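Local coordinates for protein beta-hexosaminidase Amuc_2018 (Akkermansia muciniphila, PDB 6JEB) that hydrolyses terminal non-reducing N-acetylglucosamine and N-acetylgalactosamine residues from glycans and chitobiose as a zinc-binding family 20 glycoside hydrolase, at residues A[134-144]-A[234-243]; A[220-229]-A[259-270]. All coordinates share one frame; numbering follows the deposited sequence. Where two conformers were deposited one is given.

Overall arrangement
Past the N-terminal mixed sheet, the chain enters the eight-stranded parallel barrel of the catalytic domain, and both contacts lie there on the same side of the chain's centre. The loop after strand 123-127, residues 134-144, comes first; interaction 1 closes an 89-residue excursion by laying residues 134-144 on helix 230-246. Residues 220-229, just before that helix, are met by 259-270, after strand 251-253, so interaction 2 closes a shorter loop of 29 residues. Their segments alternate along the chain: the two closures cross. The centres of the two contacts are about 21 Å apart, and the contacts touch where Tyr236 packs on Val225, joining the helix to the loop that carries part of the zinc site.

Interaction 1 of 2, residues A[134-144]-A[234-243]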
loop_
_atom_site.group_PDB
_atom_site.type_symbol
_atom_site.label_atom_id
_atom_site.label_comp_id
_atom_site.label_asym_id
_atom_site.label_seq_id
_atom_site.Cartn_x
_atom_site.Cartn_y
_atom_site.Cartn_z
ATOM N N TRP A 134 -12.063 -3.548 -12.980
ATOM C CA TRP A 134 -12.460 -2.302 -12.336
ATOM C C TRP A 134 -13.392 -2.697 -11.200
ATOM O O TRP A 134 -14.406 -3.355 -11.448
ATOM C CB TRP A 134 -13.195 -1.407 -13.348
ATOM C CG TRP A 134 -13.659 -0.105 -12.763
ATOM C CD1 TRP A 134 -14.654 0.069 -11.838
ATOM C CD2 TRP A 134 -13.122 1.201 -13.027
ATOM N NE1 TRP A 134 -14.763 1.403 -11.511
ATOM C CE2 TRP A 134 -13.844 2.118 -12.237
ATOM C CE3 TRP A 134 -12.116 1.685 -13.877
ATOM C CZ2 TRP A 134 -13.581 3.491 -12.249
ATOM C CZ3 TRP A 134 -11.851 3.054 -13.880
ATOM C CH2 TRP A 134 -12.587 3.936 -13.077
ATOM N N ARG A 135 -13.062 -2.301 -9.960
ATOM C CA ARG A 135 -13.732 -2.838 -8.776
ATOM C C ARG A 135 -14.584 -1.831 -8.002
ATOM O O ARG A 135 -15.196 -2.220 -6.990
ATOM C CB ARG A 135 -12.716 -3.482 -7.824
ATOM C CG ARG A 135 -11.771 -4.473 -8.492
ATOM C CD ARG A 135 -12.525 -5.616 -9.193
ATOM N NE ARG A 135 -11.566 -6.475 -9.873
ATOM C CZ ARG A 135 -11.851 -7.259 -10.909
ATOM N NH1 ARG A 135 -13.099 -7.352 -11.363
ATOM N NH2 ARG A 135 -10.880 -7.957 -11.490
ATOM N N LEU A 136 -14.649 -0.563 -8.433
ATOM C CA LEU A 136 -15.388 0.465 -7.710
ATOM C C LEU A 136 -16.721 0.720 -8.392
ATOM O O LEU A 136 -16.730 1.166 -9.549
ATOM C CB LEU A 136 -14.585 1.762 -7.683
ATOM C CG LEU A 136 -15.330 2.913 -7.001
ATOM C CD1 LEU A 136 -15.216 2.841 -5.471
ATOM C CD2 LEU A 136 -14.848 4.272 -7.511
ATOM N N PRO A 137 -17.855 0.511 -7.725
ATOM C CA PRO A 137 -19.139 0.862 -8.346
ATOM C C PRO A 137 -19.325 2.373 -8.367
ATOM O O PRO A 137 -18.943 3.077 -7.427
ATOM C CB PRO A 137 -20.164 0.188 -7.427
ATOM C CG PRO A 137 -19.496 0.217 -6.075
ATOM C CD PRO A 137 -18.024 -0.014 -6.355
ATOM N N VAL A 138 -19.894 2.875 -9.461
ATOM C CA VAL A 138 -20.151 4.309 -9.595
ATOM C C VAL A 138 -21.569 4.502 -10.110
ATOM O O VAL A 138 -21.860 4.133 -11.261
ATOM C CB VAL A 138 -19.140 5.002 -10.529
ATOM C CG1 VAL A 138 -19.387 6.505 -10.533
ATOM C CG2 VAL A 138 -17.704 4.700 -10.121
ATOM N N PRO A 139 -22.469 5.080 -9.318
ATOM C CA PRO A 139 -23.827 5.342 -9.807
ATOM C C PRO A 139 -23.796 6.163 -11.087
ATOM O O PRO A 139 -23.017 7.116 -11.226
ATOM C CB PRO A 139 -24.472 6.120 -8.654
ATOM C CG PRO A 139 -23.720 5.659 -7.433
ATOM C CD PRO A 139 -22.305 5.455 -7.901
ATOM N N GLY A 140 -24.635 5.764 -12.040
ATOM C CA GLY A 140 -24.691 6.398 -13.337
ATOM C C GLY A 140 -23.791 5.784 -14.386
ATOM O O GLY A 140 -23.879 6.175 -15.559
ATOM N N TYR A 141 -22.928 4.839 -14.011
ATOM C CA TYR A 141 -22.007 4.196 -14.951
ATOM C C TYR A 141 -22.123 2.686 -14.803
ATOM O O TYR A 141 -21.184 2.013 -14.363
ATOM C CB TYR A 141 -20.576 4.713 -14.767
ATOM C CG TYR A 141 -20.520 6.187 -15.093
ATOM C CD1 TYR A 141 -20.338 6.618 -16.400
ATOM C CD2 TYR A 141 -20.734 7.145 -14.109
ATOM C CE1 TYR A 141 -20.336 7.968 -16.718
ATOM C CE2 TYR A 141 -20.735 8.490 -14.409
ATOM C CZ TYR A 141 -20.533 8.900 -15.715
ATOM O OH TYR A 141 -20.535 10.240 -16.023
ATOM N N PRO A 142 -23.280 2.122 -15.170
ATOM C CA PRO A 142 -23.520 0.695 -14.910
ATOM C C PRO A 142 -22.642 -0.238 -15.713
ATOM O O PRO A 142 -22.524 -1.410 -15.333
ATOM C CB PRO A 142 -25.004 0.511 -15.256
ATOM C CG PRO A 142 -25.310 1.638 -16.208
ATOM C CD PRO A 142 -24.475 2.788 -15.724
ATOM N N LYS A 143 -22.011 0.227 -16.795
ATOM C CA LYS A 143 -21.128 -0.666 -17.532
ATOM C C LYS A 143 -19.823 -0.938 -16.801
ATOM O O LYS A 143 -19.103 -1.863 -17.189
ATOM C CB LYS A 143 -20.859 -0.168 -18.954
ATOM C CG LYS A 143 -22.092 -0.075 -19.841
ATOM C CD LYS A 143 -21.650 0.218 -21.278
ATOM C CE LYS A 143 -22.781 0.550 -22.192
ATOM N NZ LYS A 143 -22.258 0.644 -23.581
ATOM N N LEU A 144 -19.492 -0.170 -15.756
ATOM C CA LEU A 144 -18.360 -0.576 -14.932
ATOM C C LEU A 144 -18.613 -1.955 -14.340
ATOM O O LEU A 144 -17.703 -2.790 -14.281
ATOM C CB LEU A 144 -18.096 0.448 -13.826
ATOM C CG LEU A 144 -17.760 1.863 -14.312
ATOM C CD1 LEU A 144 -17.604 2.788 -13.116
ATOM C CD2 LEU A 144 -16.480 1.853 -15.143
ATOM N N LYS A 234 -16.968 14.529 -16.516
ATOM C CA LYS A 234 -18.184 14.186 -15.789
ATOM C C LYS A 234 -18.029 12.842 -15.091
ATOM O O LYS A 234 -18.468 12.676 -13.944
ATOM C CB LYS A 234 -19.384 14.165 -16.732
ATOM C CG LYS A 234 -20.713 13.959 -16.019
ATOM C CD LYS A 234 -21.883 14.201 -16.947
ATOM C CE LYS A 234 -23.216 14.032 -16.216
ATOM N NZ LYS A 234 -24.369 14.007 -17.151
ATOM N N PHE A 235 -17.388 11.881 -15.758
ATOM C CA PHE A 235 -17.177 10.567 -15.159
ATOM C C PHE A 235 -16.297 10.669 -13.921
ATOM O O PHE A 235 -16.656 10.176 -12.847
ATOM C CB PHE A 235 -16.545 9.624 -16.187
ATOM C CG PHE A 235 -16.112 8.300 -15.615
ATOM C CD1 PHE A 235 -17.055 7.377 -15.179
ATOM C CD2 PHE A 235 -14.769 7.969 -15.537
ATOM C CE1 PHE A 235 -16.664 6.150 -14.660
ATOM C CE2 PHE A 235 -14.364 6.733 -15.025
ATOM C CZ PHE A 235 -15.310 5.827 -14.586
ATOM N N TYR A 236 -15.130 11.308 -14.047
ATOM C CA TYR A 236 -14.242 11.359 -12.888
ATOM C C TYR A 236 -14.830 12.187 -11.752
ATOM O O TYR A 236 -14.585 11.875 -10.582
ATOM C CB TYR A 236 -12.841 11.823 -13.285
ATOM C CG TYR A 236 -12.050 10.745 -13.996
ATOM C CD1 TYR A 236 -11.921 9.469 -13.455
ATOM C CD2 TYR A 236 -11.433 11.002 -15.207
ATOM C CE1 TYR A 236 -11.197 8.484 -14.105
ATOM C CE2 TYR A 236 -10.709 10.029 -15.863
ATOM C CZ TYR A 236 -10.591 8.769 -15.306
ATOM O OH TYR A 236 -9.866 7.793 -15.958
ATOM N N ALA A 237 -15.609 13.230 -12.059
ATOM C CA ALA A 237 -16.308 13.941 -10.989
ATOM C C ALA A 237 -17.245 13.004 -10.240
ATOM O O ALA A 237 -17.321 13.046 -9.005
ATOM C CB ALA A 237 -17.069 15.152 -11.542
ATOM N N SER A 238 -17.950 12.129 -10.969
ATOM C CA SER A 238 -18.830 11.161 -10.316
ATOM C C SER A 238 -18.032 10.160 -9.499
ATOM O O SER A 238 -18.436 9.802 -8.388
ATOM C CB SER A 238 -19.672 10.421 -11.352
ATOM O OG SER A 238 -20.482 11.323 -12.078
ATOM N N VAL A 239 -16.916 9.671 -10.052
ATOM C CA VAL A 239 -16.045 8.764 -9.307
ATOM C C VAL A 239 -15.600 9.419 -8.008
ATOM O O VAL A 239 -15.697 8.830 -6.924
ATOM C CB VAL A 239 -14.837 8.352 -10.167
ATOM C CG1 VAL A 239 -13.830 7.567 -9.326
ATOM C CG2 VAL A 239 -15.290 7.539 -11.368
ATOM N N PHE A 240 -15.101 10.653 -8.100
ATOM C CA PHE A 240 -14.571 11.322 -6.918
ATOM C C PHE A 240 -15.662 11.614 -5.895
ATOM O O PHE A 240 -15.387 11.605 -4.689
ATOM C CB PHE A 240 -13.837 12.606 -7.310
ATOM C CG PHE A 240 -12.640 12.389 -8.204
ATOM C CD1 PHE A 240 -12.025 11.151 -8.306
ATOM C CD2 PHE A 240 -12.134 13.446 -8.952
ATOM C CE1 PHE A 240 -10.920 10.969 -9.136
ATOM C CE2 PHE A 240 -11.035 13.277 -9.783
ATOM C CZ PHE A 240 -10.426 12.034 -9.877
ATOM N N ASN A 241 -16.890 11.893 -6.346
ATOM C CA ASN A 241 -17.990 12.076 -5.402
ATOM C C ASN A 241 -18.256 10.798 -4.614
ATOM O O ASN A 241 -18.505 10.847 -3.402
ATOM C CB ASN A 241 -19.247 12.553 -6.135
ATOM C CG ASN A 241 -19.156 14.008 -6.564
ATOM O OD1 ASN A 241 -18.384 14.787 -6.001
ATOM N ND2 ASN A 241 -19.952 14.383 -7.561
ATOM N N GLU A 242 -18.199 9.638 -5.279
ATOM C CA GLU A 242 -18.346 8.381 -4.551
ATOM C C GLU A 242 -17.217 8.199 -3.552
ATOM O O GLU A 242 -17.444 7.764 -2.417
ATOM C CB GLU A 242 -18.367 7.190 -5.511
ATOM C CG GLU A 242 -19.590 7.146 -6.371
ATOM C CD GLU A 242 -20.857 7.214 -5.545
ATOM O OE1 GLU A 242 -21.070 6.303 -4.712
ATOM O OE2 GLU A 242 -21.627 8.178 -5.727
ATOM N N LEU A 243 -15.988 8.524 -3.958
ATOM C CA LEU A 243 -14.862 8.382 -3.043
ATOM C C LEU A 243 -15.012 9.306 -1.843
ATOM O O LEU A 243 -14.638 8.940 -0.725
ATOM C CB LEU A 243 -13.550 8.644 -3.776
ATOM C CG LEU A 243 -13.230 7.699 -4.943
ATOM C CD1 LEU A 243 -11.858 8.029 -5.530
ATOM C CD2 LEU A 243 -13.314 6.233 -4.515
HETATM O O HOH W 1 -20.446 3.634 -5.107
HETATM O O HOH W 2 -22.895 9.602 -10.552
#
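Phe235 reaches from helix 230-246 into the loop 134-144. Its CB lies 4.0 Å from Tyr141 OH. With CG anti to the backbone nitrogen (chi1 172°), the ring points its CD1 edge at the face of Tyr141, and CD1 stands 3.6 Å from Tyr141 CD1, over that ring's centre. The pair is edge-to-face, with planes at 78°. Farther out, CE1 meets Leu144 CD1 at 3.8 Å, while CE2 and CZ both meet Trp134 CH2, CZ at 3.6 Å, the two rings set obliquely. Val239 CG2 lies over one face of Phe235, offset toward the rim. Trp134, Tyr141 and Phe235 thus form an aromatic cluster between a loop that follows strand 123-127 of the TIM barrel and an outer helix; Leu144 CD2 covers one face of Trp134. A bond from Trp134 NE1 in the ring plane to a lone pair of Leu136 O (2.8 Å, 139° at the hydrogen) helps to hold the indole's rotation. One helical turn after Phe235, Val239 CG2 packs against Val138 CG2, and Leu136 CD2 sits 3.9 Å from both Val239 CG1 and Leu243 CD2. The carboxylate of Glu242 lies against Pro139 CD; its OE1 forms a salt bridge with Lys167 and shares a water with Pro137 O.

Interaction 2 of 2, residues A[220-229]-A[259-270]; sequences NSKELVCPQK and APTELWEKCPLC. With ZN (zinc ion), chain B.
Leu224 sets CG anti to its carbonyl carbon (chi1 -53°) with CD1 extended beyond it (chi2 -170°), and Trp264 likewise turns CG anti to its carbonyl carbon, which together bring Leu224 CD1 over the face of the indole. Leu224 CD1 lies 3.6 Å from the centroid of the five-membered ring of Trp264, almost on its normal, a CH-pi contact. Pro227 CG packs on the opposite face, near the rim, 3.6 Å from CZ2 of Trp264. At the ring edge, Trp264 NE1 donates nearly in its ring plane to Val225 O at 2.9 Å (159° at the hydrogen), although it approaches that carbonyl tilted from its plane. A leucine in place of Trp264 would probably leave Val225 O without this donor and open a gap between Leu224 and Pro227. Next to the indole is a four-cysteine zinc site: Cys226 from the loop, Cys267 and Cys270 from a CxxC motif at a helix start, and Cys206 as the fourth ligand. Cys267 SG also accepts from Cys270 N, capping that helix. Gln228 NE2 donates to Cys270 SG at 3.4 Å in an almost straight bond, and Gln228 N donates to Cys226 SG; such bonds probably temper the thiolate charge. At the far end Glu262 shares two salt bridges: extended Lys222 brings NZ to OE1 on its syn side at 2.8 Å, and Lys266 NZ takes OE2 from the anti side. One water joins Lys222 O, Pro260 O and Leu263 N.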
loop_
_atom_site.group_PDB
_atom_site.type_symbol
_atom_site.label_atom_id
_atom_site.label_comp_id
_atom_site.label_asym_id
_atom_site.label_seq_id
_atom_site.Cartn_x
_atom_site.Cartn_y
_atom_site.Cartn_z
ATOM N N ASN A 220 1.803 -3.699 -21.234
ATOM C CA ASN A 220 1.456 -2.289 -21.162
ATOM C C ASN A 220 0.368 -1.957 -22.175
ATOM O O ASN A 220 0.416 -2.402 -23.328
ATOM C CB ASN A 220 2.706 -1.438 -21.431
ATOM C CG ASN A 220 2.423 0.065 -21.440
ATOM O OD1 ASN A 220 2.420 0.700 -22.499
ATOM N ND2 ASN A 220 2.203 0.639 -20.261
ATOM N N SER A 221 -0.617 -1.185 -21.731
ATOM C CA SER A 221 -1.644 -0.634 -22.601
ATOM C C SER A 221 -1.319 0.823 -22.909
ATOM O O SER A 221 -0.904 1.575 -22.021
ATOM C CB SER A 221 -3.005 -0.706 -21.910
ATOM O OG SER A 221 -3.969 0.039 -22.638
ATOM N N LYS A 222 -1.495 1.213 -24.172
ATOM C CA LYS A 222 -1.293 2.596 -24.592
ATOM C C LYS A 222 -2.562 3.433 -24.512
ATOM O O LYS A 222 -2.530 4.616 -24.873
ATOM C CB LYS A 222 -0.754 2.646 -26.030
ATOM C CG LYS A 222 0.572 1.933 -26.237
ATOM C CD LYS A 222 0.985 1.963 -27.706
ATOM C CE LYS A 222 2.336 1.296 -27.916
ATOM N NZ LYS A 222 2.746 1.289 -29.353
ATOM N N GLU A 223 -3.674 2.860 -24.049
ATOM C CA GLU A 223 -4.970 3.537 -24.082
ATOM C C GLU A 223 -5.061 4.563 -22.956
ATOM O O GLU A 223 -5.175 4.200 -21.781
ATOM C CB GLU A 223 -6.089 2.506 -23.962
ATOM C CG GLU A 223 -6.172 1.555 -25.135
ATOM C CD GLU A 223 -6.542 2.261 -26.424
ATOM O OE1 GLU A 223 -7.190 3.329 -26.355
ATOM O OE2 GLU A 223 -6.190 1.751 -27.507
ATOM N N LEU A 224 -5.044 5.846 -23.305
ATOM C CA LEU A 224 -5.207 6.919 -22.335
ATOM C C LEU A 224 -6.573 7.570 -22.517
ATOM O O LEU A 224 -7.023 7.780 -23.651
ATOM C CB LEU A 224 -4.122 7.994 -22.512
ATOM C CG LEU A 224 -2.657 7.545 -22.514
ATOM C CD1 LEU A 224 -1.734 8.748 -22.442
ATOM C CD2 LEU A 224 -2.358 6.592 -21.363
ATOM N N VAL A 225 -7.232 7.905 -21.402
ATOM C CA VAL A 225 -8.438 8.717 -21.513
ATOM C C VAL A 225 -8.093 10.030 -22.221
ATOM O O VAL A 225 -6.975 10.554 -22.108
ATOM C CB VAL A 225 -9.116 8.974 -20.156
ATOM C CG1 VAL A 225 -9.732 7.688 -19.611
ATOM C CG2 VAL A 225 -8.121 9.592 -19.154
ATOM N N CYS A 226 -9.053 10.552 -22.984
ATOM C CA CYS A 226 -8.822 11.763 -23.759
ATOM C C CYS A 226 -9.238 12.976 -22.936
ATOM O O CYS A 226 -10.432 13.132 -22.647
ATOM C CB CYS A 226 -9.607 11.720 -25.060
ATOM S SG CYS A 226 -9.323 13.210 -26.060
ATOM N N PRO A 227 -8.313 13.860 -22.547
ATOM C CA PRO A 227 -8.704 15.022 -21.731
ATOM C C PRO A 227 -9.633 15.989 -22.441
ATOM O O PRO A 227 -10.176 16.883 -21.779
ATOM C CB PRO A 227 -7.363 15.698 -21.401
ATOM C CG PRO A 227 -6.328 14.632 -21.604
ATOM C CD PRO A 227 -6.855 13.786 -22.739
ATOM N N GLN A 228 -9.822 15.858 -23.755
ATOM C CA GLN A 228 -10.674 16.803 -24.467
ATOM C C GLN A 228 -12.147 16.444 -24.404
ATOM O O GLN A 228 -12.982 17.235 -24.859
ATOM C CB GLN A 228 -10.256 16.903 -25.937
ATOM C CG GLN A 228 -8.743 16.902 -26.170
ATOM C CD GLN A 228 -7.968 17.736 -25.156
ATOM O OE1 GLN A 228 -8.436 18.777 -24.677
ATOM N NE2 GLN A 228 -6.769 17.284 -24.833
ATOM N N LYS A 229 -12.495 15.293 -23.846
ATOM C CA LYS A 229 -13.867 14.813 -23.915
ATOM C C LYS A 229 -14.618 15.174 -22.645
ATOM O O LYS A 229 -14.181 14.792 -21.546
ATOM C CB LYS A 229 -13.877 13.308 -24.136
ATOM C CG LYS A 229 -13.148 12.926 -25.417
ATOM C CD LYS A 229 -13.755 11.702 -26.058
ATOM C CE LYS A 229 -13.090 11.389 -27.379
ATOM N NZ LYS A 229 -13.533 10.067 -27.918
ATOM N N ALA A 259 2.201 5.388 -18.494
ATOM C CA ALA A 259 1.233 6.061 -19.357
ATOM C C ALA A 259 1.975 6.673 -20.540
ATOM O O ALA A 259 2.170 7.898 -20.596
ATOM C CB ALA A 259 0.446 7.120 -18.584
ATOM N N PRO A 260 2.386 5.857 -21.514
ATOM C CA PRO A 260 3.039 6.413 -22.702
ATOM C C PRO A 260 2.050 7.284 -23.461
ATOM O O PRO A 260 0.848 7.021 -23.479
ATOM C CB PRO A 260 3.410 5.168 -23.510
ATOM C CG PRO A 260 2.370 4.169 -23.138
ATOM C CD PRO A 260 2.084 4.421 -21.674
ATOM N N THR A 261 2.563 8.336 -24.093
ATOM C CA THR A 261 1.687 9.371 -24.626
ATOM C C THR A 261 1.502 9.303 -26.138
ATOM O O THR A 261 0.942 10.238 -26.718
ATOM C CB THR A 261 2.180 10.752 -24.205
ATOM O OG1 THR A 261 3.565 10.872 -24.532
ATOM C CG2 THR A 261 1.991 10.954 -22.699
ATOM N N GLU A 262 1.925 8.209 -26.774
ATOM C CA GLU A 262 1.802 8.051 -28.222
ATOM C C GLU A 262 0.402 8.390 -28.730
ATOM O O GLU A 262 0.249 9.095 -29.735
ATOM C CB GLU A 262 2.171 6.617 -28.600
ATOM C CG GLU A 262 1.898 6.264 -30.044
ATOM C CD GLU A 262 2.102 4.789 -30.326
ATOM O OE1 GLU A 262 2.835 4.130 -29.559
ATOM O OE2 GLU A 262 1.521 4.287 -31.312
ATOM N N LEU A 263 -0.640 7.886 -28.059
ATOM C CA LEU A 263 -1.989 8.109 -28.577
ATOM C C LEU A 263 -2.467 9.539 -28.351
ATOM O O LEU A 263 -3.231 10.062 -29.172
ATOM C CB LEU A 263 -2.981 7.079 -28.025
ATOM C CG LEU A 263 -2.704 5.630 -28.445
ATOM C CD1 LEU A 263 -3.856 4.704 -28.040
ATOM C CD2 LEU A 263 -2.435 5.532 -29.944
ATOM N N TRP A 264 -2.046 10.184 -27.253
ATOM C CA TRP A 264 -2.300 11.616 -27.105
ATOM C C TRP A 264 -1.637 12.407 -28.226
ATOM O O TRP A 264 -2.226 13.356 -28.762
ATOM C CB TRP A 264 -1.783 12.117 -25.759
ATOM C CG TRP A 264 -2.706 11.889 -24.601
ATOM C CD1 TRP A 264 -3.925 11.247 -24.617
ATOM C CD2 TRP A 264 -2.503 12.330 -23.254
ATOM N NE1 TRP A 264 -4.471 11.251 -23.353
ATOM C CE2 TRP A 264 -3.621 11.911 -22.501
ATOM C CE3 TRP A 264 -1.479 13.039 -22.610
ATOM C CZ2 TRP A 264 -3.746 12.179 -21.136
ATOM C CZ3 TRP A 264 -1.603 13.303 -21.256
ATOM C CH2 TRP A 264 -2.726 12.871 -20.530
ATOM N N GLU A 265 -0.400 12.046 -28.579
ATOM C CA GLU A 265 0.287 12.755 -29.655
ATOM C C GLU A 265 -0.499 12.666 -30.955
ATOM O O GLU A 265 -0.605 13.655 -31.690
ATOM C CB GLU A 265 1.704 12.206 -29.851
ATOM C CG GLU A 265 2.590 13.085 -30.741
ATOM C CD GLU A 265 2.293 12.925 -32.224
ATOM O OE1 GLU A 265 1.960 11.799 -32.647
ATOM O OE2 GLU A 265 2.382 13.931 -32.962
ATOM N N LYS A 266 -1.072 11.491 -31.245
ATOM C CA LYS A 266 -1.763 11.249 -32.506
ATOM C C LYS A 266 -3.215 11.697 -32.502
ATOM O O LYS A 266 -3.784 11.903 -33.581
ATOM C CB LYS A 266 -1.738 9.754 -32.839
ATOM C CG LYS A 266 -0.368 9.229 -33.193
ATOM C CD LYS A 266 -0.395 7.740 -33.457
ATOM C CE LYS A 266 1.001 7.241 -33.812
ATOM N NZ LYS A 266 1.034 5.770 -34.036
ATOM N N CYS A 267 -3.819 11.844 -31.329
ATOM C CA CYS A 267 -5.247 12.128 -31.235
ATOM C C CYS A 267 -5.594 13.437 -31.942
ATOM O O CYS A 267 -4.979 14.474 -31.658
ATOM C CB CYS A 267 -5.646 12.224 -29.765
ATOM S SG CYS A 267 -7.354 12.779 -29.512
ATOM N N PRO A 268 -6.577 13.439 -32.850
ATOM C CA PRO A 268 -6.924 14.694 -33.531
ATOM C C PRO A 268 -7.497 15.743 -32.598
ATOM O O PRO A 268 -7.329 16.942 -32.858
ATOM C CB PRO A 268 -7.937 14.254 -34.602
ATOM C CG PRO A 268 -8.506 12.977 -34.066
ATOM C CD PRO A 268 -7.368 12.301 -33.347
ATOM N N LEU A 269 -8.166 15.332 -31.514
ATOM C CA LEU A 269 -8.658 16.304 -30.543
ATOM C C LEU A 269 -7.519 16.858 -29.701
ATOM O O LEU A 269 -7.425 18.072 -29.487
ATOM C CB LEU A 269 -9.706 15.662 -29.633
ATOM C CG LEU A 269 -10.943 15.100 -30.333
ATOM C CD1 LEU A 269 -11.862 14.469 -29.293
ATOM C CD2 LEU A 269 -11.671 16.180 -31.119
ATOM N N CYS A 270 -6.646 15.977 -29.201
ATOM C CA CYS A 270 -5.546 16.436 -28.356
ATOM C C CYS A 270 -4.552 17.295 -29.130
ATOM O O CYS A 270 -3.986 18.237 -28.562
ATOM C CB CYS A 270 -4.839 15.251 -27.696
ATOM S SG CYS A 270 -5.834 14.404 -26.435
HETATM ZN ZN ZN B . -7.325 12.714 -27.174
HETATM O O HOH W 3 -0.585 6.395 -25.633
#